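Local coordinates for protein terminal uridylyltransferase 1 (Trypanosoma brucei, PDB 5HZD) that adds uridines from UTP to the 3' ends of guide RNAs, ribosomal RNAs and some mRNAs during mitochondrial RNA editing, at residues L5-D9 and T18-L22. Numbering follows the deposited sequence.
Sequences LYSCD and THAAL. With ZN (zinc ion), chain B.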
ATOM      1  N   LEU A   5     -22.393 -10.313 -27.947  1.00 24.77           N
ATOM      2  CA  LEU A   5     -22.915 -11.106 -26.838  1.00 26.75           C
ATOM      3  C   LEU A   5     -22.633 -10.505 -25.463  1.00 22.82           C
ATOM      4  O   LEU A   5     -21.539  -9.942 -25.187  1.00 21.31           O
ATOM      5  CB  LEU A   5     -22.325 -12.515 -26.872  1.00 28.92           C
ATOM      6  CG  LEU A   5     -22.639 -13.446 -28.037  1.00 33.48           C
ATOM      7  CD1 LEU A   5     -21.784 -14.690 -27.914  1.00 36.21           C
ATOM      8  CD2 LEU A   5     -24.100 -13.820 -28.039  1.00 36.51           C
ATOM      9  N   TYR A   6     -23.625 -10.653 -24.583  1.00 20.37           N
ATOM     10  CA  TYR A   6     -23.493 -10.283 -23.184  1.00 19.65           C
ATOM     11  C   TYR A   6     -23.941 -11.495 -22.397  1.00 23.94           C
ATOM     12  O   TYR A   6     -24.900 -12.156 -22.775  1.00 29.63           O
ATOM     13  CB  TYR A   6     -24.418  -9.108 -22.828  1.00 21.30           C
ATOM     14  CG  TYR A   6     -24.124  -7.819 -23.559  1.00 19.19           C
ATOM     15  CD1 TYR A   6     -24.709  -7.562 -24.794  1.00 20.99           C
ATOM     16  CD2 TYR A   6     -23.297  -6.850 -23.004  1.00 23.59           C
ATOM     17  CE1 TYR A   6     -24.463  -6.401 -25.476  1.00 26.28           C
ATOM     18  CE2 TYR A   6     -23.044  -5.663 -23.694  1.00 25.59           C
ATOM     19  CZ  TYR A   6     -23.641  -5.452 -24.927  1.00 27.84           C
ATOM     20  OH  TYR A   6     -23.424  -4.289 -25.632  1.00 29.45           O
ATOM     21  N   SER A   7     -23.228 -11.814 -21.325  1.00 19.82           N
ATOM     22  CA  SER A   7     -23.611 -12.974 -20.537  1.00 20.61           C
ATOM     23  C   SER A   7     -23.714 -12.582 -19.068  1.00 19.23           C
ATOM     24  O   SER A   7     -22.976 -11.725 -18.566  1.00 18.61           O
ATOM     25  CB  SER A   7     -22.623 -14.134 -20.715  1.00 19.97           C
ATOM     26  OG  SER A   7     -21.353 -13.844 -20.148  1.00 19.90           O
ATOM     27  N   CYS A   8     -24.661 -13.235 -18.396  1.00 19.65           N
ATOM     28  CA  CYS A   8     -24.870 -13.071 -16.954  1.00 19.30           C
ATOM     29  C   CYS A   8     -23.743 -13.717 -16.150  1.00 22.83           C
ATOM     30  O   CYS A   8     -23.196 -14.751 -16.555  1.00 23.05           O
ATOM     31  CB  CYS A   8     -26.214 -13.691 -16.583  1.00 21.63           C
ATOM     32  SG  CYS A   8     -26.624 -13.312 -14.862  1.00 21.64           S
ATOM     33  N   ASP A   9     -23.367 -13.092 -15.022  1.00 18.29           N
ATOM     34  CA  ASP A   9     -22.340 -13.639 -14.127  1.00 19.72           C
ATOM     35  C   ASP A   9     -22.942 -14.402 -12.936  1.00 22.29           C
ATOM     36  O   ASP A   9     -22.202 -14.848 -12.060  1.00 25.93           O
ATOM     37  CB  ASP A   9     -21.413 -12.530 -13.606  1.00 18.91           C
ATOM     38  CG  ASP A   9     -22.134 -11.536 -12.710  1.00 20.83           C
ATOM     39  OD1 ASP A   9     -23.383 -11.430 -12.829  1.00 19.54           O
ATOM     40  OD2 ASP A   9     -21.441 -10.870 -11.903  1.00 20.10           O
ATOM     41  N   THR A  18     -28.101  -7.471 -26.283  1.00 25.82           N
ATOM     42  CA  THR A  18     -28.029  -6.060 -25.899  1.00 23.88           C
ATOM     43  C   THR A  18     -27.692  -5.890 -24.431  1.00 24.42           C
ATOM     44  O   THR A  18     -28.042  -6.735 -23.589  1.00 24.57           O
ATOM     45  CB  THR A  18     -29.355  -5.298 -26.174  1.00 28.35           C
ATOM     46  OG1 THR A  18     -30.381  -5.757 -25.277  1.00 29.63           O
ATOM     47  CG2 THR A  18     -29.810  -5.491 -27.620  1.00 32.89           C
ATOM     48  N   HIS A  19     -27.007  -4.792 -24.120  1.00 24.23           N
ATOM     49  CA  HIS A  19     -26.700  -4.490 -22.747  1.00 20.02           C
ATOM     50  C   HIS A  19     -27.953  -4.251 -21.916  1.00 23.60           C
ATOM     51  O   HIS A  19     -28.011  -4.657 -20.758  1.00 21.06           O
ATOM     52  CB  HIS A  19     -25.749  -3.290 -22.656  1.00 21.58           C
ATOM     53  CG  HIS A  19     -25.157  -3.103 -21.301  1.00 21.66           C
ATOM     54  ND1 HIS A  19     -25.389  -1.978 -20.537  1.00 29.47           N
ATOM     55  CD2 HIS A  19     -24.364  -3.907 -20.555  1.00 21.71           C
ATOM     56  CE1 HIS A  19     -24.750  -2.091 -19.387  1.00 28.35           C
ATOM     57  NE2 HIS A  19     -24.116  -3.252 -19.372  1.00 27.48           N
ATOM     58  N   ALA A  20     -28.935  -3.570 -22.499  1.00 26.83           N
ATOM     59  CA  ALA A  20     -30.203  -3.306 -21.825  1.00 29.12           C
ATOM     60  C   ALA A  20     -30.834  -4.605 -21.346  1.00 28.55           C
ATOM     61  O   ALA A  20     -31.334  -4.695 -20.223  1.00 26.69           O
ATOM     62  CB  ALA A  20     -31.154  -2.577 -22.766  1.00 27.20           C
ATOM     63  N   ALA A  21     -30.791  -5.622 -22.195  1.00 28.30           N
ATOM     64  CA  ALA A  21     -31.404  -6.903 -21.866  1.00 24.45           C
ATOM     65  C   ALA A  21     -30.632  -7.582 -20.729  1.00 24.54           C
ATOM     66  O   ALA A  21     -31.227  -8.247 -19.868  1.00 24.41           O
ATOM     67  CB  ALA A  21     -31.442  -7.798 -23.088  1.00 26.86           C
ATOM     68  N   LEU A  22     -29.311  -7.428 -20.740  1.00 22.25           N
ATOM     69  CA  LEU A  22     -28.481  -7.982 -19.679  1.00 19.63           C
ATOM     70  C   LEU A  22     -28.815  -7.328 -18.342  1.00 22.08           C
ATOM     71  O   LEU A  22     -28.997  -8.015 -17.338  1.00 20.90           O
ATOM     72  CB  LEU A  22     -26.995  -7.788 -19.985  1.00 21.98           C
ATOM     73  CG  LEU A  22     -26.048  -8.342 -18.920  1.00 19.95           C
ATOM     74  CD1 LEU A  22     -26.058  -9.861 -18.955  1.00 23.55           C
ATOM     75  CD2 LEU A  22     -24.628  -7.786 -19.095  1.00 23.03           C
TER
HETATM   76 ZN    ZN B 701     -28.504 -14.623 -14.643  1.00 23.46          ZN
HETATM   77  O   HOH W   1     -26.190  -2.928 -26.406  1.00 33.33           O
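Thr18 meets the aromatic ring of Tyr6 through its backbone: its carbonyl carbon C lies 3.4 Å from Tyr6 CE1, while its side chain is turned to another task. As the N-cap of helix 19-30, Thr18 accepts a hydrogen bond at OG1 from Ala21 N (3.1 Å, 148°), which satisfies one of the amides at the first turn. His19 N sits over one face of the Tyr6 ring, near its rim and 3.3 Å from CE1. It is not spent on the ring: a water takes the hydrogen of His19 N at 3.1 Å and also hydrogen-bonds to Tyr6 OH, tying the phenol to the start of the helix. His19 CB makes an off-centre CH-pi contact with the same tyrosine, 4.1 Å from the centroid of the Tyr6 ring. With CG anti to the backbone N (chi1 -167°), the imidazole runs across the tyrosine side chain, the two planes inclined at 51°, and its NE2 is hydrogen-bonded to Glu462. One turn into the helix, Leu22 points at the strand and divides its two methyls: Leu22 CD2 packs on Tyr6 CB at 4.0 Å, and Leu22 CD1 reaches the peptide between Ser7 and Cys8, 3.6 Å from Ser7 C. That peptide leads directly into the metal site, where Cys8 SG binds zinc at 2.3 Å together with Cys11, His25 and His30. No direct hydrogen bond joins the two segments; ring and methyl packing and the bridging water join them, and the zinc ties Cys8 to His25 and His30 further along helix 19-30. This is the beta-beta-alpha arrangement of a C2H2 zinc finger, here atypical: strand 6-7 pairs antiparallel with strand 15-16, whose Phe16 also packs on Leu22, and helix 19-30 lies against this hairpin, with Val481 of helix 481-497 touching Leu22 from outside the finger.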